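Side-chain contacts in coronin (Toxoplasma gondii, PDB 4OZU), which probably binds actin filaments, as coronins generally do, and is represented here by its WD40-repeat domain: residues L282-K287 / R293-H298; E277-L282 / A330-M335; V169-S174 / N197-R202. All blocks are in the same frame, centred on the assembly; numbering follows the deposited sequence.

Contact 1 of 3, residues L282-K287 / R293-H298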
loop_
_atom_site.group_PDB
_atom_site.type_symbol
_atom_site.label_atom_id
_atom_site.label_comp_id
_atom_site.label_asym_id
_atom_site.label_seq_id
_atom_site.Cartn_x
_atom_site.Cartn_y
_atom_site.Cartn_z
ATOM N N LEU A 282 -3.321 -8.539 -8.785
ATOM C CA LEU A 282 -2.775 -8.758 -7.453
ATOM C C LEU A 282 -1.295 -9.066 -7.578
ATOM O O LEU A 282 -0.915 -10.113 -8.108
ATOM C CB LEU A 282 -3.524 -9.899 -6.757
ATOM C CG LEU A 282 -3.234 -10.197 -5.286
ATOM C CD1 LEU A 282 -3.413 -8.968 -4.405
ATOM C CD2 LEU A 282 -4.126 -11.318 -4.801
ATOM N N TYR A 283 -0.462 -8.137 -7.118
ATOM C CA TYR A 283 0.987 -8.284 -7.219
ATOM C C TYR A 283 1.545 -8.761 -5.878
ATOM O O TYR A 283 1.092 -8.310 -4.832
ATOM C CB TYR A 283 1.641 -6.960 -7.622
ATOM C CG TYR A 283 1.050 -6.311 -8.858
ATOM C CD1 TYR A 283 -0.081 -5.520 -8.765
ATOM C CD2 TYR A 283 1.625 -6.485 -10.109
ATOM C CE1 TYR A 283 -0.630 -4.921 -9.876
ATOM C CE2 TYR A 283 1.080 -5.886 -11.239
ATOM C CZ TYR A 283 -0.047 -5.107 -11.113
ATOM O OH TYR A 283 -0.605 -4.508 -12.216
ATOM N N VAL A 284 2.505 -9.685 -5.910
ATOM C CA VAL A 284 3.186 -10.117 -4.691
ATOM C C VAL A 284 4.671 -9.858 -4.861
ATOM O O VAL A 284 5.317 -10.414 -5.748
ATOM C CB VAL A 284 2.903 -11.605 -4.353
ATOM C CG1 VAL A 284 1.436 -11.775 -3.978
ATOM C CG2 VAL A 284 3.257 -12.527 -5.511
ATOM N N CYS A 285 5.195 -9.007 -3.983
ATOM C CA CYS A 285 6.547 -8.485 -4.094
ATOM C C CYS A 285 7.334 -8.734 -2.816
ATOM O O CYS A 285 6.882 -8.380 -1.727
ATOM C CB CYS A 285 6.500 -6.985 -4.388
ATOM S SG CYS A 285 5.316 -6.536 -5.681
ATOM N N GLY A 286 8.507 -9.343 -2.953
ATOM C CA GLY A 286 9.395 -9.546 -1.824
ATOM C C GLY A 286 10.611 -8.645 -1.884
ATOM O O GLY A 286 11.326 -8.624 -2.885
ATOM N N LYS A 287 10.857 -7.894 -0.815
ATOM C CA LYS A 287 12.084 -7.109 -0.724
ATOM C C LYS A 287 13.280 -8.048 -0.753
ATOM O O LYS A 287 13.313 -9.050 -0.031
ATOM C CB LYS A 287 12.107 -6.266 0.548
ATOM C CG LYS A 287 10.999 -5.235 0.629
ATOM C CD LYS A 287 10.947 -4.609 2.010
ATOM C CE LYS A 287 10.942 -3.099 1.927
ATOM N NZ LYS A 287 11.042 -2.468 3.268
ATOM N N ARG A 293 5.820 -11.439 -9.181
ATOM C CA ARG A 293 4.786 -12.106 -9.966
ATOM C C ARG A 293 3.411 -11.568 -9.620
ATOM O O ARG A 293 3.189 -11.006 -8.547
ATOM C CB ARG A 293 4.835 -13.619 -9.771
ATOM C CG ARG A 293 4.639 -14.102 -8.358
ATOM C CD ARG A 293 4.754 -15.618 -8.315
ATOM N NE ARG A 293 3.788 -16.255 -9.206
ATOM C CZ ARG A 293 3.723 -17.562 -9.441
ATOM N NH1 ARG A 293 4.574 -18.396 -8.855
ATOM N NH2 ARG A 293 2.803 -18.038 -10.269
ATOM N N TYR A 294 2.491 -11.722 -10.562
ATOM C CA TYR A 294 1.156 -11.202 -10.385
ATOM C C TYR A 294 0.082 -12.130 -10.923
ATOM O O TYR A 294 0.317 -12.984 -11.788
ATOM C CB TYR A 294 1.034 -9.822 -11.030
ATOM C CG TYR A 294 1.783 -9.644 -12.322
ATOM C CD1 TYR A 294 3.126 -9.289 -12.320
ATOM C CD2 TYR A 294 1.145 -9.796 -13.552
ATOM C CE1 TYR A 294 3.818 -9.109 -13.508
ATOM C CE2 TYR A 294 1.831 -9.617 -14.737
ATOM C CZ TYR A 294 3.164 -9.271 -14.709
ATOM O OH TYR A 294 3.846 -9.092 -15.894
ATOM N N TYR A 295 -1.101 -11.929 -10.355
ATOM C CA TYR A 295 -2.280 -12.747 -10.557
ATOM C C TYR A 295 -3.435 -11.813 -10.855
ATOM O O TYR A 295 -3.358 -10.625 -10.531
ATOM C CB TYR A 295 -2.602 -13.563 -9.301
ATOM C CG TYR A 295 -1.475 -14.420 -8.790
ATOM C CD1 TYR A 295 -0.443 -13.876 -8.037
ATOM C CD2 TYR A 295 -1.450 -15.778 -9.047
ATOM C CE1 TYR A 295 0.591 -14.672 -7.566
ATOM C CE2 TYR A 295 -0.427 -16.580 -8.587
ATOM C CZ TYR A 295 0.591 -16.023 -7.850
ATOM O OH TYR A 295 1.601 -16.835 -7.392
ATOM N N GLN A 296 -4.507 -12.332 -11.441
ATOM C CA GLN A 296 -5.763 -11.591 -11.446
ATOM C C GLN A 296 -6.804 -12.309 -10.624
ATOM O O GLN A 296 -7.050 -13.494 -10.818
ATOM C CB GLN A 296 -6.311 -11.372 -12.853
ATOM C CG GLN A 296 -7.448 -10.356 -12.826
ATOM C CD GLN A 296 -8.157 -10.177 -14.145
ATOM O OE1 GLN A 296 -8.254 -11.104 -14.951
ATOM N NE2 GLN A 296 -8.672 -8.971 -14.370
ATOM N N TYR A 297 -7.412 -11.560 -9.712
ATOM C CA TYR A 297 -8.577 -12.009 -8.968
ATOM C C TYR A 297 -9.793 -11.552 -9.754
ATOM O O TYR A 297 -10.071 -10.358 -9.836
ATOM C CB TYR A 297 -8.562 -11.433 -7.557
ATOM C CG TYR A 297 -9.607 -11.968 -6.599
ATOM C CD1 TYR A 297 -9.869 -13.324 -6.502
ATOM C CD2 TYR A 297 -10.281 -11.109 -5.740
ATOM C CE1 TYR A 297 -10.812 -13.806 -5.606
ATOM C CE2 TYR A 297 -11.218 -11.577 -4.848
ATOM C CZ TYR A 297 -11.476 -12.922 -4.780
ATOM O OH TYR A 297 -12.402 -13.379 -3.878
ATOM N N HIS A 298 -10.489 -12.506 -10.363
ATOM C CA HIS A 298 -11.581 -12.203 -11.277
ATOM C C HIS A 298 -12.657 -13.261 -11.148
ATOM O O HIS A 298 -12.361 -14.455 -11.162
ATOM C CB HIS A 298 -11.069 -12.136 -12.717
ATOM C CG HIS A 298 -12.088 -11.656 -13.705
ATOM N ND1 HIS A 298 -12.348 -10.318 -13.915
ATOM C CD2 HIS A 298 -12.906 -12.334 -14.546
ATOM C CE1 HIS A 298 -13.285 -10.194 -14.839
ATOM N NE2 HIS A 298 -13.638 -11.400 -15.239
HETATM O O HOH W 1 7.048 -12.518 -6.165
#
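Y283 and Y294 meet on one face of a beta hairpin. CD2 of the Y283 ring lies 3.5 Å from CB of Y294, at the root of the other side chain. The two ring planes stand at 50° with centroids 5.5 Å apart, too oblique for a stack or an edge-to-face pair. The first torsion of Y294 helps to set this: chi1 of 37° tucks CG over the backbone, flanked by N and C. Its ring therefore slants away from the neighbouring strand, and the closest touch falls on CB.

On the other face are L282, V284, R293 and Y295. V284 and R293 run side by side in the same direction, and CG2 of V284 is 3.5 Å from CG of R293. The same methyl reaches the edge of the Y295 ring, 4.0 Å from CE1.

L282 and Y295 bond reciprocally, N of L282 to O of Y295 at 2.7 Å and N of Y295 back to O of L282 at 2.9 Å. N of V284 donates to O of R293 at 3.0 Å. Y283 and Y294 form the non-hydrogen-bonded pair between these two. At the V284-R293 pair a water stands in for the return bond, donating to O of V284 and accepting a weak bond from N of R293. Strands 281-286 and 291-298 are the two middle strands of a four-stranded antiparallel sheet, one blade of the WD40 beta-propeller.

Further out, F349 meets both the Y283 and Y294 rings, and the Y294 hydroxyl bonds to O of L15. R293 NH2 bonds to S304 OG. F235 packs against L282 and V284 from strand 233-239. Backbone bonds thus set the register, carbon contacts fill the faces, and the polar ends of Y294 and R293 find partners outside.

Contact 2 of 3, residues E277-L282 / A330-M335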
loop_
_atom_site.group_PDB
_atom_site.type_symbol
_atom_site.label_atom_id
_atom_site.label_comp_id
_atom_site.label_asym_id
_atom_site.label_seq_id
_atom_site.Cartn_x
_atom_site.Cartn_y
_atom_site.Cartn_z
ATOM N N GLU A 277 -7.770 -2.757 -6.971
ATOM C CA GLU A 277 -9.170 -3.055 -6.698
ATOM C C GLU A 277 -10.041 -2.851 -7.933
ATOM O O GLU A 277 -11.176 -3.324 -7.983
ATOM C CB GLU A 277 -9.685 -2.176 -5.555
ATOM C CG GLU A 277 -9.908 -0.711 -5.941
ATOM C CD GLU A 277 -11.296 -0.458 -6.512
ATOM O OE1 GLU A 277 -12.290 -0.891 -5.886
ATOM O OE2 GLU A 277 -11.393 0.174 -7.588
ATOM N N THR A 278 -9.507 -2.132 -8.913
ATOM C CA THR A 278 -10.279 -1.732 -10.084
ATOM C C THR A 278 -10.259 -2.792 -11.189
ATOM O O THR A 278 -11.262 -2.976 -11.881
ATOM C CB THR A 278 -9.759 -0.391 -10.649
ATOM O OG1 THR A 278 -9.498 0.517 -9.565
ATOM C CG2 THR A 278 -10.783 0.226 -11.594
ATOM N N THR A 279 -9.134 -3.488 -11.345
ATOM C CA THR A 279 -9.007 -4.546 -12.350
ATOM C C THR A 279 -8.915 -5.944 -11.747
ATOM O O THR A 279 -9.147 -6.937 -12.442
ATOM C CB THR A 279 -7.762 -4.357 -13.241
ATOM O OG1 THR A 279 -6.581 -4.513 -12.449
ATOM C CG2 THR A 279 -7.763 -2.989 -13.919
ATOM N N GLY A 280 -8.565 -6.024 -10.469
ATOM C CA GLY A 280 -8.353 -7.306 -9.825
ATOM C C GLY A 280 -6.927 -7.830 -9.904
ATOM O O GLY A 280 -6.646 -8.934 -9.440
ATOM N N MET A 281 -6.014 -7.052 -10.475
ATOM C CA MET A 281 -4.613 -7.455 -10.497
ATOM C C MET A 281 -4.075 -7.486 -9.077
ATOM O O MET A 281 -4.336 -6.584 -8.266
ATOM C CB MET A 281 -3.755 -6.519 -11.351
ATOM C CG MET A 281 -4.011 -6.569 -12.846
ATOM S SD MET A 281 -4.069 -8.217 -13.578
ATOM C CE MET A 281 -2.495 -8.906 -13.075
ATOM N N LEU A 282 -3.321 -8.539 -8.785
ATOM C CA LEU A 282 -2.775 -8.758 -7.453
ATOM C C LEU A 282 -1.295 -9.066 -7.578
ATOM O O LEU A 282 -0.915 -10.113 -8.108
ATOM C CB LEU A 282 -3.524 -9.899 -6.757
ATOM C CG LEU A 282 -3.234 -10.197 -5.286
ATOM C CD1 LEU A 282 -3.413 -8.968 -4.405
ATOM C CD2 LEU A 282 -4.126 -11.318 -4.801
ATOM N N ALA A 330 -1.946 1.790 -22.404
ATOM C CA ALA A 330 -2.607 0.615 -21.842
ATOM C C ALA A 330 -1.879 0.175 -20.579
ATOM O O ALA A 330 -1.840 -1.013 -20.243
ATOM C CB ALA A 330 -2.669 -0.525 -22.854
ATOM N N GLU A 331 -1.301 1.146 -19.879
ATOM C CA GLU A 331 -0.697 0.894 -18.577
ATOM C C GLU A 331 -1.794 0.785 -17.528
ATOM O O GLU A 331 -2.588 1.710 -17.387
ATOM C CB GLU A 331 0.271 2.022 -18.206
ATOM C CG GLU A 331 0.984 1.821 -16.876
ATOM C CD GLU A 331 1.834 3.015 -16.488
ATOM O OE1 GLU A 331 1.284 4.141 -16.413
ATOM O OE2 GLU A 331 3.051 2.828 -16.259
ATOM N N ILE A 332 -1.844 -0.322 -16.784
ATOM C CA ILE A 332 -2.858 -0.457 -15.735
ATOM C C ILE A 332 -2.263 -0.310 -14.333
ATOM O O ILE A 332 -2.977 -0.011 -13.377
ATOM C CB ILE A 332 -3.616 -1.799 -15.837
ATOM C CG1 ILE A 332 -2.712 -2.986 -15.527
ATOM C CG2 ILE A 332 -4.247 -1.944 -17.226
ATOM C CD1 ILE A 332 -3.481 -4.268 -15.320
ATOM N N GLY A 333 -0.958 -0.520 -14.215
ATOM C CA GLY A 333 -0.268 -0.312 -12.955
ATOM C C GLY A 333 1.185 0.036 -13.187
ATOM O O GLY A 333 1.724 -0.198 -14.279
ATOM N N ARG A 334 1.819 0.616 -12.174
ATOM C CA ARG A 334 3.241 0.931 -12.261
ATOM C C ARG A 334 3.911 0.796 -10.907
ATOM O O ARG A 334 3.467 1.377 -9.913
ATOM C CB ARG A 334 3.459 2.344 -12.813
ATOM C CG ARG A 334 4.906 2.620 -13.202
ATOM C CD ARG A 334 5.151 4.099 -13.507
ATOM N NE ARG A 334 4.139 4.666 -14.398
ATOM C CZ ARG A 334 3.904 5.969 -14.527
ATOM N NH1 ARG A 334 4.617 6.855 -13.840
ATOM N NH2 ARG A 334 2.957 6.395 -15.349
ATOM N N MET A 335 4.970 -0.000 -10.880
ATOM C CA MET A 335 5.800 -0.137 -9.695
ATOM C C MET A 335 6.984 0.813 -9.784
ATOM O O MET A 335 7.567 0.985 -10.847
ATOM C CB MET A 335 6.296 -1.575 -9.554
ATOM C CG MET A 335 7.206 -1.817 -8.364
ATOM S SD MET A 335 8.011 -3.430 -8.457
ATOM C CE MET A 335 6.601 -4.522 -8.348
#
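M281 and I332 make the main apolar contact. CD1 of I332 comes to 3.4 Å from CG of M281, closer than carbons usually pack. The two side chains cross at about a right angle, and between them the touch is one methyl on one methylene. I332 is extended at chi2 (167°), which carries CD1 out to its partner. The same I332 CD1 also lies 4.2 Å from OG1 of T279. L15 touches both M281 and I332.

The two segments belong to different sheets of the WD40 beta-propeller. M281 opens strand 281-286, and I332 lies on strand 331-339 of the next sheet along the chain. I332 and G333 both face F349, forming a classic beta bulge.

Polar bonds stay within each segment or lead outside. T279 OG1 accepts from the backbone N of M281 at 3.3 Å, which makes an ST turn just before the strand. The T279 hydroxyl is also hydrogen-bonded to OD2 of D276. G280 follows T279 with a positive phi of 90°, where a side chain would press on the preceding carbonyl.

A salt bridge lies within 330-335 and does not reach 277-282. NE and NH2 of R334 each meet one oxygen of E331, NE 2.8 Å from OE2 and NH2 3.0 Å from OE1. S348 also bonds to OE2, and the backbone N of D326 to OE1.

Contact 3 of 3, residues V169-S174 / N197-R202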
loop_
_atom_site.group_PDB
_atom_site.type_symbol
_atom_site.label_atom_id
_atom_site.label_comp_id
_atom_site.label_asym_id
_atom_site.label_seq_id
_atom_site.Cartn_x
_atom_site.Cartn_y
_atom_site.Cartn_z
ATOM N N VAL A 169 -6.906 -1.319 19.741
ATOM C CA VAL A 169 -7.030 -2.745 19.994
ATOM C C VAL A 169 -5.627 -3.307 20.113
ATOM O O VAL A 169 -4.788 -3.065 19.241
ATOM C CB VAL A 169 -7.812 -3.464 18.870
ATOM C CG1 VAL A 169 -7.747 -4.970 19.038
ATOM C CG2 VAL A 169 -9.261 -2.995 18.849
ATOM N N LYS A 170 -5.363 -4.045 21.188
ATOM C CA LYS A 170 -4.032 -4.595 21.405
ATOM C C LYS A 170 -4.004 -6.119 21.365
ATOM O O LYS A 170 -4.685 -6.796 22.142
ATOM C CB LYS A 170 -3.455 -4.124 22.733
ATOM C CG LYS A 170 -2.020 -4.597 22.913
ATOM C CD LYS A 170 -1.399 -4.147 24.208
ATOM C CE LYS A 170 0.086 -4.482 24.213
ATOM N NZ LYS A 170 0.354 -5.892 23.801
ATOM N N PHE A 171 -3.176 -6.635 20.462
ATOM C CA PHE A 171 -2.877 -8.054 20.376
ATOM C C PHE A 171 -1.638 -8.359 21.198
ATOM O O PHE A 171 -0.889 -7.456 21.563
ATOM C CB PHE A 171 -2.681 -8.470 18.918
ATOM C CG PHE A 171 -3.875 -8.198 18.064
ATOM C CD1 PHE A 171 -4.916 -9.108 18.000
ATOM C CD2 PHE A 171 -3.982 -7.016 17.362
ATOM C CE1 PHE A 171 -6.028 -8.847 17.238
ATOM C CE2 PHE A 171 -5.090 -6.751 16.594
ATOM C CZ PHE A 171 -6.113 -7.667 16.531
ATOM N N GLN A 172 -1.431 -9.635 21.496
ATOM C CA GLN A 172 -0.322 -10.045 22.343
ATOM C C GLN A 172 1.030 -10.002 21.624
ATOM O O GLN A 172 2.065 -9.846 22.269
ATOM C CB GLN A 172 -0.568 -11.451 22.886
ATOM C CG GLN A 172 -1.841 -11.577 23.701
ATOM C CD GLN A 172 -1.949 -12.915 24.411
ATOM O OE1 GLN A 172 -0.970 -13.423 24.958
ATOM N NE2 GLN A 172 -3.145 -13.493 24.402
ATOM N N GLU A 173 1.018 -10.141 20.300
ATOM C CA GLU A 173 2.256 -10.196 19.523
ATOM C C GLU A 173 2.360 -9.027 18.550
ATOM O O GLU A 173 1.365 -8.372 18.254
ATOM C CB GLU A 173 2.343 -11.521 18.769
ATOM C CG GLU A 173 2.405 -12.735 19.686
ATOM C CD GLU A 173 3.639 -12.742 20.566
ATOM O OE1 GLU A 173 4.752 -12.554 20.028
ATOM O OE2 GLU A 173 3.499 -12.938 21.793
ATOM N N SER A 174 3.575 -8.771 18.073
ATOM C CA SER A 174 3.854 -7.616 17.217
ATOM C C SER A 174 3.054 -7.652 15.924
ATOM O O SER A 174 2.827 -8.715 15.358
ATOM C CB SER A 174 5.345 -7.541 16.874
ATOM O OG SER A 174 6.144 -7.542 18.045
ATOM N N ASN A 197 -6.092 -11.046 11.846
ATOM C CA ASN A 197 -7.130 -10.490 12.701
ATOM C C ASN A 197 -7.928 -9.430 11.973
ATOM O O ASN A 197 -7.364 -8.606 11.250
ATOM C CB ASN A 197 -6.522 -9.889 13.973
ATOM C CG ASN A 197 -5.494 -10.799 14.617
ATOM O OD1 ASN A 197 -5.838 -11.809 15.233
ATOM N ND2 ASN A 197 -4.220 -10.438 14.484
ATOM N N ILE A 198 -9.242 -9.468 12.168
ATOM C CA ILE A 198 -10.142 -8.474 11.603
ATOM C C ILE A 198 -10.653 -7.571 12.722
ATOM O O ILE A 198 -11.131 -8.055 13.752
ATOM C CB ILE A 198 -11.341 -9.119 10.886
ATOM C CG1 ILE A 198 -10.884 -10.250 9.957
ATOM C CG2 ILE A 198 -12.117 -8.059 10.128
ATOM C CD1 ILE A 198 -9.914 -9.818 8.874
ATOM N N VAL A 199 -10.572 -6.261 12.496
ATOM C CA VAL A 199 -10.880 -5.266 13.524
ATOM C C VAL A 199 -11.939 -4.291 13.053
ATOM O O VAL A 199 -11.830 -3.746 11.953
ATOM C CB VAL A 199 -9.631 -4.462 13.917
ATOM C CG1 VAL A 199 -9.960 -3.465 15.020
ATOM C CG2 VAL A 199 -8.513 -5.404 14.362
ATOM N N ASP A 200 -12.951 -4.082 13.897
ATOM C CA ASP A 200 -13.971 -3.059 13.679
ATOM C C ASP A 200 -13.668 -1.861 14.583
ATOM O O ASP A 200 -13.911 -1.916 15.789
ATOM C CB ASP A 200 -15.364 -3.625 13.965
ATOM C CG ASP A 200 -16.489 -2.641 13.639
ATOM O OD1 ASP A 200 -16.291 -1.414 13.763
ATOM O OD2 ASP A 200 -17.586 -3.112 13.268
ATOM N N PRO A 201 -13.126 -0.776 14.009
ATOM C CA PRO A 201 -12.729 0.346 14.874
ATOM C C PRO A 201 -13.895 1.097 15.510
ATOM O O PRO A 201 -13.759 1.580 16.630
ATOM C CB PRO A 201 -11.962 1.264 13.928
ATOM C CG PRO A 201 -12.460 0.913 12.555
ATOM C CD PRO A 201 -12.756 -0.550 12.602
ATOM N N ARG A 202 -15.018 1.211 14.813
ATOM C CA ARG A 202 -16.157 1.930 15.367
ATOM C C ARG A 202 -16.791 1.159 16.528
ATOM O O ARG A 202 -17.453 1.750 17.381
ATOM C CB ARG A 202 -17.185 2.215 14.275
ATOM C CG ARG A 202 -16.732 3.323 13.329
ATOM C CD ARG A 202 -17.675 3.539 12.184
ATOM N NE ARG A 202 -17.734 2.370 11.318
ATOM C CZ ARG A 202 -18.450 2.313 10.202
ATOM N NH1 ARG A 202 -19.173 3.357 9.817
ATOM N NH2 ARG A 202 -18.448 1.208 9.482
#
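The F171 ring carries the amide of N197 over one face and a methyl of V199 at its edge. Ring and amide planes are only 23° apart, so the two flat groups are stacked. The amide is offset toward the rim: ND2 stands 3.6 Å above the ring plane, while CG of N197 is 3.3 Å from CE1 of F171. CB of N197 closes the contact at CZ of F171, 3.4 Å away. CG2 of V199 approaches in the ring plane, 3.9 Å from CZ.

F171 and N197 reach in from the two segments, and the outer ring carbons CE1 and CZ of F171 lie over N197 from CB to the amide. In N197, CG stands anti to the carbonyl carbon (chi1 -46°), and chi2 of -74° turns the amide flat against the ring. Its polar atoms have partners beyond the ring. OD1 bonds to S209 OG, and ND2 makes a weak bond to T191 OG1. These bonds would help to hold the amide's rotation.

The aliphatic part of the contact lies further along. V169 and V199 run past one another, pointing oppositely, with CG2 of V169 3.9 Å from CG1 of V199. V206, on strand 205-211, touches both V169 and F171. F157, on strand 154-159, packs against V199.

The contact joins two antiparallel four-stranded sheets. Strand 164-170 is an outermost strand of the first. Strand 195-200 lies inside the second, next to strand 205-211. Residues 171-174 link one sheet to the start of the next. Face-to-face packing between successive four-stranded sheets of this kind is characteristic of the WD40 beta-propeller.

In the fold
Contacts 1 and 2 are neighbours, with centres 10 Å apart. They share L282 on strand 281-286, and contact 1 is nested in the chain loop closed by contact 2. Contact 1 pairs strands within one sheet, whereas contact 2 joins that sheet to the next. They also touch directly through two probable hydrogen bonds: Y297 N is 2.7 Å from G280 O, and Q296 NE2 is 2.8 Å from T279 O. C285 of contact 1 belongs to the disulfide with C292. Contact 3 comes earlier in the chain. Its centre is about 26 Å from that of contact 1 and 30 Å from that of contact 2, on the opposite side of the chain's centre from contact 2.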